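Local coordinates for amidohydrolase (Chromobacterium violaceum, PDB 2YB1), which hydrolyses nucleoside 3',5'-bisphosphates to nucleoside 5'-phosphates and orthophosphate with the help of three manganese ions, at residues 11-15 against 38-44; 99-103 against 129-134; 215-221 against 241-246. All blocks are in the same frame, centred on the assembly; numbering follows the deposited sequence.

From the N terminus, contact 1 comes first: 11-15, in the loop after strand 4-5, meets 38-44, in the loop after strand 33-36, closing a circuit that spans helix 19-27 and strand 33-36. Contact 2 closes next, returning the loop 129-134 to the start of helix 99-112 across a strandless helix-and-loop excursion. Contact 3 closes last, pairing strands 216-221 and 242-246 across helix 226-239. The three follow in series, neither nesting nor crossing. Contacts 1 and 2 touch and share the AMP, contact 1 at its ribose and contact 2 chiefly at its 5'-phosphate; Met131 packs on Thr12 and His39. Contact 3, its centre about 20 Å from that of contact 1, brings the barrel back to its start.

Contact 1: 11-15 against 38-44; sequences RTSDG and DHDCTGG. With MN (manganese (II) ion), chain B; AMP (adenosine monophosphate), chain E.
Two irregular loops that follow neighbouring parallel strands of the PHP domain, 4-5 and 33-36, meet with CA atoms nearest at Ser13-Asp38 (5.6 Å) and Thr12-Gly44 (5.7 Å). Asp38 (phi/psi -82/154, chi1 m) opens a type II beta turn. Its OD1 accepts a hydrogen bond from Ser13 OG at 2.7 Å and a weak one from Ser13 N at 3.4 Å, while OD2 is hydrogen-bonded to Ser10 OG. The next amide, His39 N, donates to Ser13 OG (3.2 Å), so the p rotamer of Ser13 lets one hydroxyl serve both residues. His39 NE2 (chi1 m) and Asp14 OD2 (chi1 p) each lie 2.2 Å from manganese, which His250 also binds; Thr135 OG1 hydrogen-bonds to Asp14 OD2. Asp40 (52/26) takes the positive-phi third position of the turn and Cys41 closes it, its SG touching Thr12 CG2 at 3.4 Å and accepting a hydrogen bond from Gly43 N. Gly44 CA packs 3.3 Å from Thr12 OG1, where a CB would clash. AMP O2' and O3' lie 2.4 and 2.5 Å from the manganese; O3' is the oxygen that bears the phosphate removed from the substrate, so the metal is probably placed to act on that ester bond.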
loop_
_atom_site.group_PDB
_atom_site.type_symbol
_atom_site.label_atom_id
_atom_site.label_comp_id
_atom_site.label_asym_id
_atom_site.label_seq_id
_atom_site.Cartn_x
_atom_site.Cartn_y
_atom_site.Cartn_z
ATOM N N ARG A 11 2.200 -11.898 -0.320
ATOM C CA ARG A 11 2.936 -12.351 -1.502
ATOM C C ARG A 11 2.189 -12.075 -2.806
ATOM O O ARG A 11 2.761 -12.195 -3.893
ATOM C CB ARG A 11 3.313 -13.836 -1.379
ATOM C CG ARG A 11 4.283 -14.121 -0.243
ATOM C CD ARG A 11 4.721 -15.595 -0.230
ATOM N NE ARG A 11 5.732 -15.831 -1.253
ATOM C CZ ARG A 11 7.027 -15.554 -1.097
ATOM N NH1 ARG A 11 7.464 -15.042 0.059
ATOM N NH2 ARG A 11 7.888 -15.789 -2.086
ATOM N N THR A 12 0.914 -11.690 -2.705
ATOM C CA THR A 12 0.188 -11.246 -3.894
ATOM C C THR A 12 0.913 -10.064 -4.549
ATOM O O THR A 12 0.971 -9.975 -5.781
ATOM C CB THR A 12 -1.281 -10.846 -3.603
ATOM O OG1 THR A 12 -1.997 -11.978 -3.102
ATOM C CG2 THR A 12 -1.973 -10.352 -4.895
ATOM N N SER A 13 1.466 -9.146 -3.752
ATOM C CA SER A 13 2.349 -8.184 -4.392
ATOM C C SER A 13 3.783 -8.204 -3.866
ATOM O O SER A 13 4.580 -9.039 -4.302
ATOM C CB SER A 13 1.766 -6.767 -4.270
ATOM O OG SER A 13 1.592 -6.361 -2.912
ATOM N N ASP A 14 4.093 -7.347 -2.895
ATOM C CA ASP A 14 5.447 -7.290 -2.329
ATOM C C ASP A 14 5.669 -7.748 -0.880
ATOM O O ASP A 14 6.749 -7.535 -0.325
ATOM C CB ASP A 14 6.186 -5.991 -2.678
ATOM C CG ASP A 14 5.635 -4.804 -1.947
ATOM O OD1 ASP A 14 4.571 -4.945 -1.320
ATOM O OD2 ASP A 14 6.276 -3.741 -2.008
ATOM N N GLY A 15 4.636 -8.286 -0.240
ATOM C CA GLY A 15 4.798 -8.814 1.107
ATOM C C GLY A 15 5.486 -10.175 1.082
ATOM O O GLY A 15 5.420 -10.890 0.075
ATOM N N ASP A 38 -2.833 -4.849 -1.108
ATOM C CA ASP A 38 -1.707 -5.173 -1.970
ATOM C C ASP A 38 -1.612 -4.145 -3.076
ATOM O O ASP A 38 -2.621 -3.524 -3.439
ATOM C CB ASP A 38 -1.839 -6.589 -2.532
ATOM C CG ASP A 38 -1.318 -7.639 -1.568
ATOM O OD1 ASP A 38 -0.140 -7.537 -1.165
ATOM O OD2 ASP A 38 -2.085 -8.549 -1.203
ATOM N N HIS A 39 -0.400 -3.956 -3.600
ATOM C CA HIS A 39 -0.169 -3.003 -4.685
ATOM C C HIS A 39 -0.888 -3.413 -5.957
ATOM O O HIS A 39 -0.696 -4.526 -6.449
ATOM C CB HIS A 39 1.318 -2.932 -5.015
ATOM C CG HIS A 39 2.161 -2.356 -3.922
ATOM N ND1 HIS A 39 2.171 -1.009 -3.628
ATOM C CD2 HIS A 39 3.057 -2.933 -3.085
ATOM C CE1 HIS A 39 3.030 -0.782 -2.647
ATOM N NE2 HIS A 39 3.582 -1.930 -2.301
ATOM N N ASP A 40 -1.723 -2.516 -6.472
ATOM C CA ASP A 40 -2.255 -2.597 -7.836
ATOM C C ASP A 40 -2.894 -3.940 -8.164
ATOM O O ASP A 40 -2.939 -4.359 -9.335
ATOM C CB ASP A 40 -1.140 -2.257 -8.831
ATOM C CG ASP A 40 -0.548 -0.879 -8.569
ATOM O OD1 ASP A 40 -1.325 0.004 -8.174
ATOM O OD2 ASP A 40 0.677 -0.682 -8.725
ATOM N N CYS A 41 -3.367 -4.616 -7.123
ATOM C CA CYS A 41 -3.860 -5.983 -7.259
ATOM C C CYS A 41 -4.823 -6.331 -6.123
ATOM O O CYS A 41 -4.606 -5.912 -4.991
ATOM C CB CYS A 41 -2.660 -6.937 -7.224
ATOM S SG CYS A 41 -3.090 -8.635 -7.636
ATOM N N THR A 42 -5.903 -7.051 -6.425
ATOM C CA THR A 42 -6.812 -7.621 -5.403
ATOM C C THR A 42 -6.729 -9.148 -5.174
ATOM O O THR A 42 -7.592 -9.739 -4.523
ATOM C CB THR A 42 -8.264 -7.113 -5.581
ATOM O OG1 THR A 42 -8.703 -7.361 -6.919
ATOM C CG2 THR A 42 -8.308 -5.600 -5.334
ATOM N N GLY A 43 -5.747 -9.791 -5.793
ATOM C CA GLY A 43 -5.700 -11.246 -5.866
ATOM C C GLY A 43 -5.621 -11.987 -4.547
ATOM O O GLY A 43 -5.867 -13.200 -4.487
ATOM N N GLY A 44 -5.270 -11.276 -3.482
ATOM C CA GLY A 44 -5.161 -11.915 -2.184
ATOM C C GLY A 44 -6.359 -11.749 -1.265
ATOM O O GLY A 44 -6.389 -12.333 -0.170
HETATM MN MN MN B . 5.287 -2.151 -0.912
HETATM P P AMP E . 7.568 -0.296 -7.290
HETATM O O1P AMP E . 8.172 1.051 -7.629
HETATM O O2P AMP E . 6.071 -0.115 -7.160
HETATM O O3P AMP E . 8.078 -1.344 -8.249
HETATM O "O5'" AMP E . 8.194 -0.553 -5.848
HETATM C "C5'" AMP E . 7.869 0.292 -4.758
HETATM C "C4'" AMP E . 7.980 -0.430 -3.441
HETATM O "O4'" AMP E . 9.365 -0.468 -3.029
HETATM C "C3'" AMP E . 7.262 0.225 -2.270
HETATM O "O3'" AMP E . 5.881 -0.102 -2.226
HETATM C "C2'" AMP E . 8.042 -0.272 -1.055
HETATM O "O2'" AMP E . 7.590 -1.563 -0.666
HETATM C "C1'" AMP E . 9.458 -0.404 -1.618
HETATM N N9 AMP E . 10.299 0.751 -1.258
HETATM C C8 AMP E . 10.382 1.922 -1.924
HETATM N N7 AMP E . 11.248 2.766 -1.293
HETATM C C5 AMP E . 11.718 2.132 -0.199
HETATM C C6 AMP E . 12.662 2.440 0.901
HETATM N N6 AMP E . 13.289 3.638 0.965
HETATM N N1 AMP E . 12.873 1.482 1.836
HETATM C C2 AMP E . 12.256 0.284 1.794
HETATM N N3 AMP E . 11.385 -0.063 0.825
HETATM C C4 AMP E . 11.088 0.804 -0.179
#

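Contact 2: 99-103 against 129-134. With AMP (adenosine monophosphate), chain E.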
loop_
_atom_site.group_PDB
_atom_site.type_symbol
_atom_site.label_atom_id
_atom_site.label_comp_id
_atom_site.label_asym_id
_atom_site.label_seq_id
_atom_site.Cartn_x
_atom_site.Cartn_y
_atom_site.Cartn_z
ATOM N N ARG A 99 4.749 -3.493 -15.747
ATOM C CA ARG A 99 5.581 -3.818 -14.589
ATOM C C ARG A 99 6.745 -4.765 -14.936
ATOM O O ARG A 99 7.897 -4.505 -14.573
ATOM C CB ARG A 99 4.704 -4.401 -13.467
ATOM C CG ARG A 99 5.200 -4.121 -12.075
ATOM C CD ARG A 99 4.123 -4.381 -11.026
ATOM N NE ARG A 99 3.737 -3.166 -10.300
ATOM C CZ ARG A 99 4.556 -2.449 -9.531
ATOM N NH1 ARG A 99 5.830 -2.808 -9.382
ATOM N NH2 ARG A 99 4.101 -1.359 -8.909
ATOM N N LEU A 100 6.449 -5.863 -15.631
ATOM C CA LEU A 100 7.489 -6.828 -16.004
ATOM C C LEU A 100 8.558 -6.218 -16.913
ATOM O O LEU A 100 9.762 -6.415 -16.698
ATOM C CB LEU A 100 6.868 -8.062 -16.680
ATOM C CG LEU A 100 6.757 -9.271 -15.751
ATOM C CD1 LEU A 100 5.867 -10.362 -16.357
ATOM C CD2 LEU A 100 8.146 -9.810 -15.408
ATOM N N GLU A 101 8.106 -5.497 -17.938
ATOM C CA GLU A 101 8.996 -4.792 -18.856
ATOM C C GLU A 101 9.936 -3.838 -18.096
ATOM O O GLU A 101 11.148 -3.835 -18.305
ATOM C CB GLU A 101 8.142 -4.024 -19.870
ATOM C CG GLU A 101 8.875 -3.027 -20.749
ATOM C CD GLU A 101 7.909 -2.234 -21.638
ATOM O OE1 GLU A 101 6.881 -1.724 -21.117
ATOM O OE2 GLU A 101 8.184 -2.112 -22.855
ATOM N N ARG A 102 9.363 -3.027 -17.212
ATOM C CA ARG A 102 10.143 -2.103 -16.399
ATOM C C ARG A 102 11.186 -2.843 -15.562
ATOM O O ARG A 102 12.321 -2.371 -15.390
ATOM C CB ARG A 102 9.200 -1.323 -15.487
ATOM C CG ARG A 102 9.847 -0.445 -14.411
ATOM C CD ARG A 102 8.699 0.198 -13.611
ATOM N NE ARG A 102 9.099 1.031 -12.473
ATOM C CZ ARG A 102 9.029 0.647 -11.200
ATOM N NH1 ARG A 102 8.595 -0.578 -10.886
ATOM N NH2 ARG A 102 9.387 1.494 -10.236
ATOM N N ALA A 103 10.795 -3.999 -15.033
ATOM C CA ALA A 103 11.698 -4.802 -14.207
ATOM C C ALA A 103 12.888 -5.365 -14.983
ATOM O O ALA A 103 14.003 -5.393 -14.472
ATOM C CB ALA A 103 10.935 -5.935 -13.507
ATOM N N PRO A 129 5.053 -12.924 -11.261
ATOM C CA PRO A 129 5.938 -12.141 -12.136
ATOM C C PRO A 129 5.384 -10.769 -12.527
ATOM O O PRO A 129 6.151 -9.793 -12.595
ATOM C CB PRO A 129 6.085 -13.041 -13.366
ATOM C CG PRO A 129 5.975 -14.428 -12.802
ATOM C CD PRO A 129 4.952 -14.330 -11.702
ATOM N N GLU A 130 4.075 -10.685 -12.752
ATOM C CA GLU A 130 3.448 -9.430 -13.164
ATOM C C GLU A 130 3.482 -8.360 -12.066
ATOM O O GLU A 130 3.322 -7.171 -12.347
ATOM C CB GLU A 130 2.000 -9.680 -13.582
ATOM C CG GLU A 130 1.843 -10.757 -14.651
ATOM C CD GLU A 130 1.985 -10.221 -16.070
ATOM O OE1 GLU A 130 2.366 -9.036 -16.233
ATOM O OE2 GLU A 130 1.706 -10.987 -17.024
ATOM N N MET A 131 3.671 -8.791 -10.822
ATOM C CA MET A 131 3.717 -7.874 -9.671
ATOM C C MET A 131 5.139 -7.477 -9.273
ATOM O O MET A 131 5.344 -6.833 -8.242
ATOM C CB MET A 131 2.979 -8.456 -8.465
ATOM C CG MET A 131 1.471 -8.568 -8.660
ATOM S SD MET A 131 0.739 -7.068 -9.334
ATOM C CE MET A 131 1.526 -5.720 -8.461
ATOM N N ILE A 132 6.110 -7.885 -10.082
ATOM C CA ILE A 132 7.525 -7.659 -9.783
ATOM C C ILE A 132 7.796 -6.187 -9.403
ATOM O O ILE A 132 7.372 -5.260 -10.096
ATOM C CB ILE A 132 8.429 -8.118 -10.974
ATOM C CG1 ILE A 132 9.917 -7.953 -10.644
ATOM C CG2 ILE A 132 8.066 -7.378 -12.272
ATOM C CD1 ILE A 132 10.466 -8.945 -9.615
ATOM N N SER A 133 8.530 -5.988 -8.313
ATOM C CA SER A 133 8.597 -4.684 -7.642
ATOM C C SER A 133 10.028 -4.339 -7.235
ATOM O O SER A 133 10.841 -5.235 -7.063
ATOM C CB SER A 133 7.706 -4.763 -6.397
ATOM O OG SER A 133 8.049 -3.824 -5.409
ATOM N N ARG A 134 10.326 -3.047 -7.071
ATOM C CA ARG A 134 11.603 -2.617 -6.496
ATOM C C ARG A 134 11.864 -3.324 -5.169
ATOM O O ARG A 134 13.016 -3.507 -4.784
ATOM C CB ARG A 134 11.638 -1.099 -6.264
ATOM C CG ARG A 134 11.707 -0.273 -7.555
ATOM C CD ARG A 134 11.924 1.213 -7.277
ATOM N NE ARG A 134 10.705 1.863 -6.793
ATOM C CZ ARG A 134 10.684 2.974 -6.066
ATOM N NH1 ARG A 134 11.824 3.568 -5.727
ATOM N NH2 ARG A 134 9.520 3.497 -5.676
HETATM P P AMP E . 7.568 -0.296 -7.290
HETATM O O1P AMP E . 8.172 1.051 -7.629
HETATM O O2P AMP E . 6.071 -0.115 -7.160
HETATM O O3P AMP E . 8.078 -1.344 -8.249
HETATM O "O5'" AMP E . 8.194 -0.553 -5.848
HETATM C "C5'" AMP E . 7.869 0.292 -4.758
HETATM C "C4'" AMP E . 7.980 -0.430 -3.441
HETATM O "O4'" AMP E . 9.365 -0.468 -3.029
HETATM C "C3'" AMP E . 7.262 0.225 -2.270
HETATM O "O3'" AMP E . 5.881 -0.102 -2.226
HETATM C "C2'" AMP E . 8.042 -0.272 -1.055
HETATM O "O2'" AMP E . 7.590 -1.563 -0.666
HETATM C "C1'" AMP E . 9.458 -0.404 -1.618
HETATM N N9 AMP E . 10.299 0.751 -1.258
HETATM C C8 AMP E . 10.382 1.922 -1.924
HETATM N N7 AMP E . 11.248 2.766 -1.293
HETATM C C5 AMP E . 11.718 2.132 -0.199
HETATM C C6 AMP E . 12.662 2.440 0.901
HETATM N N6 AMP E . 13.289 3.638 0.965
HETATM N N1 AMP E . 12.873 1.482 1.836
HETATM C C2 AMP E . 12.256 0.284 1.794
HETATM N N3 AMP E . 11.385 -0.063 0.825
HETATM C C4 AMP E . 11.088 0.804 -0.179
HETATM O O HOH W 1 8.435 -3.324 -12.130
HETATM O O HOH W 2 3.636 -6.713 -15.564
#
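Arg99 lays its side chain along the backbone of 130-132, with CD 3.2 Å from Glu130 O and NH1 donating to Ile132 O at 3.0 Å. The same NH1 reaches AMP O3P (2.9 Å), and NH2 hydrogen-bonds to AMP O2P (2.9 Å). One turn of helix holds Arg102 beside it, with NH1 2.8 Å from AMP O3P and NH2 2.9 Å from AMP O1P. Together with Arg134, whose N and NE hydrogen-bond to AMP O3P and O1P at 3.1 and 2.8 Å, they form the 5'-phosphate pocket of this PHP-family phosphatase, built where two helices begin. The anion offsets the closeness of like charges at Arg102 NH2 and Arg134 NE, 3.7 Å apart. Ser133 N-caps helix 134-143 through Thr135 N, and the Arg134 guanidinium lays one face over AMP C8. Behind the pocket, Ile132 CG2 packs on Ala103 CB (3.4 Å) and Leu100 CD2 (4.0 Å). A water hydrogen-bonded to Arg99 O, Arg102 NH1 and Ile132 O bridges helix and loop.

Contact 3: 215-221 against 241-246; sequences QGIEVAS and LYASSG
Strands 216-221 and 242-246 are the parallel pair of the last beta-alpha-beta unit in the distorted TIM-like barrel of the PHP domain, connected by helix 226-239; strand 242-246 returns beside the chain's start, Ser245 pairing with Leu6. The short axes of 216-218 and 242-246 approach to 4.6 Å and cross at -36°. Leu241 is the most covered residue: its mt rotamer places CD2 3.6 Å from Gln215 C and CD1 3.9 Å from Ile217 CG2. Gln215, nearly as well covered, sends its O to Tyr242 N (2.9 Å), starting a register of Gly216-Tyr242, Ile217-Ala243 and Glu218-Ser244. Ile217 N donates to Tyr242 O (3.0 Å) and Ser244 N to Ile217 O (2.9 Å). Val219 N donates to Ser244 O (2.9 Å); a weak bond joins Ala220 N to Ser244 O (3.4 Å). Here a beta bulge, with Val219 at -105/-57, shifts the register by one, so that Ala220 pairs with Ser245 and Ser221 with Gly246; Gly246 N donates to Ala220 O (3.0 Å). Glu218 hydrogen-bonds through OE2 to His7 ND1 and through OE1 to His191 N, both residues manganese ligands. A water lies 2.9 Å from Glu218 OE2 and 2.6 Å from Ser244 OG.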
loop_
_atom_site.group_PDB
_atom_site.type_symbol
_atom_site.label_atom_id
_atom_site.label_comp_id
_atom_site.label_asym_id
_atom_site.label_seq_id
_atom_site.Cartn_x
_atom_site.Cartn_y
_atom_site.Cartn_z
ATOM N N GLN A 215 -11.664 10.827 0.191
ATOM C CA GLN A 215 -12.101 11.119 1.560
ATOM C C GLN A 215 -11.175 10.845 2.761
ATOM O O GLN A 215 -11.542 11.154 3.889
ATOM C CB GLN A 215 -13.465 10.465 1.786
ATOM C CG GLN A 215 -14.474 10.914 0.733
ATOM C CD GLN A 215 -15.637 9.954 0.586
ATOM O OE1 GLN A 215 -15.450 8.741 0.401
ATOM N NE2 GLN A 215 -16.854 10.497 0.654
ATOM N N GLY A 216 -10.001 10.263 2.540
ATOM C CA GLY A 216 -9.208 9.817 3.669
ATOM C C GLY A 216 -7.716 9.996 3.490
ATOM O O GLY A 216 -7.214 10.200 2.384
ATOM N N ILE A 217 -7.010 9.959 4.616
ATOM C CA ILE A 217 -5.568 10.096 4.629
ATOM C C ILE A 217 -5.014 9.286 5.797
ATOM O O ILE A 217 -5.606 9.248 6.886
ATOM C CB ILE A 217 -5.145 11.597 4.725
ATOM C CG1 ILE A 217 -3.613 11.743 4.677
ATOM C CG2 ILE A 217 -5.749 12.258 5.989
ATOM C CD1 ILE A 217 -3.125 13.167 4.465
ATOM N N GLU A 218 -3.888 8.621 5.574
ATOM C CA GLU A 218 -3.250 7.888 6.657
ATOM C C GLU A 218 -2.599 8.864 7.621
ATOM O O GLU A 218 -1.799 9.707 7.235
ATOM C CB GLU A 218 -2.234 6.875 6.114
ATOM C CG GLU A 218 -2.914 5.687 5.467
ATOM C CD GLU A 218 -1.953 4.635 4.948
ATOM O OE1 GLU A 218 -0.728 4.892 4.896
ATOM O OE2 GLU A 218 -2.440 3.551 4.584
ATOM N N VAL A 219 -2.979 8.742 8.882
ATOM C CA VAL A 219 -2.413 9.522 9.970
ATOM C C VAL A 219 -1.479 8.623 10.771
ATOM O O VAL A 219 -0.314 8.955 10.981
ATOM C CB VAL A 219 -3.509 10.155 10.841
ATOM C CG1 VAL A 219 -2.896 10.803 12.081
ATOM C CG2 VAL A 219 -4.266 11.184 10.014
ATOM N N ALA A 220 -2.007 7.514 11.278
ATOM C CA ALA A 220 -1.148 6.531 11.917
ATOM C C ALA A 220 -0.613 5.607 10.820
ATOM O O ALA A 220 -1.378 5.008 10.073
ATOM C CB ALA A 220 -1.908 5.759 12.977
ATOM N N SER A 221 0.705 5.544 10.686
ATOM C CA SER A 221 1.318 4.723 9.648
ATOM C C SER A 221 2.679 4.226 10.120
ATOM O O SER A 221 3.415 4.945 10.807
ATOM C CB SER A 221 1.433 5.526 8.345
ATOM O OG SER A 221 2.376 4.961 7.458
ATOM N N LEU A 241 -10.986 15.428 6.170
ATOM C CA LEU A 241 -10.633 14.051 5.785
ATOM C C LEU A 241 -10.723 13.097 6.971
ATOM O O LEU A 241 -10.400 13.467 8.107
ATOM C CB LEU A 241 -9.217 14.004 5.212
ATOM C CG LEU A 241 -8.966 14.758 3.905
ATOM C CD1 LEU A 241 -7.482 14.749 3.566
ATOM C CD2 LEU A 241 -9.785 14.131 2.785
ATOM N N TYR A 242 -11.140 11.864 6.696
ATOM C CA TYR A 242 -11.155 10.795 7.693
ATOM C C TYR A 242 -9.771 10.166 7.825
ATOM O O TYR A 242 -9.046 10.032 6.837
ATOM C CB TYR A 242 -12.196 9.729 7.311
ATOM C CG TYR A 242 -13.593 10.304 7.354
ATOM C CD1 TYR A 242 -14.267 10.435 8.561
ATOM C CD2 TYR A 242 -14.218 10.759 6.197
ATOM C CE1 TYR A 242 -15.532 10.991 8.616
ATOM C CE2 TYR A 242 -15.496 11.315 6.239
ATOM C CZ TYR A 242 -16.145 11.425 7.457
ATOM O OH TYR A 242 -17.412 11.976 7.534
ATOM N N ALA A 243 -9.414 9.775 9.045
ATOM C CA ALA A 243 -8.061 9.295 9.328
ATOM C C ALA A 243 -7.996 7.788 9.262
ATOM O O ALA A 243 -8.831 7.091 9.835
ATOM C CB ALA A 243 -7.588 9.776 10.698
ATOM N N SER A 244 -6.978 7.292 8.571
ATOM C CA SER A 244 -6.751 5.868 8.483
ATOM C C SER A 244 -5.472 5.529 9.239
ATOM O O SER A 244 -4.649 6.412 9.514
ATOM C CB SER A 244 -6.626 5.429 7.035
ATOM O OG SER A 244 -6.697 4.028 6.978
ATOM N N SER A 245 -5.355 4.257 9.625
ATOM C CA SER A 245 -4.194 3.743 10.332
ATOM C C SER A 245 -3.738 2.423 9.681
ATOM O O SER A 245 -4.557 1.538 9.406
ATOM C CB SER A 245 -4.568 3.503 11.797
ATOM O OG SER A 245 -5.251 4.629 12.349
ATOM N N GLY A 246 -2.449 2.293 9.400
ATOM C CA GLY A 246 -1.951 0.993 8.985
ATOM C C GLY A 246 -0.458 0.837 9.188
ATOM O O GLY A 246 0.291 1.803 9.093
HETATM O O HOH W 3 -5.140 2.760 5.269
HETATM O O HOH W 4 0.997 3.090 6.182
#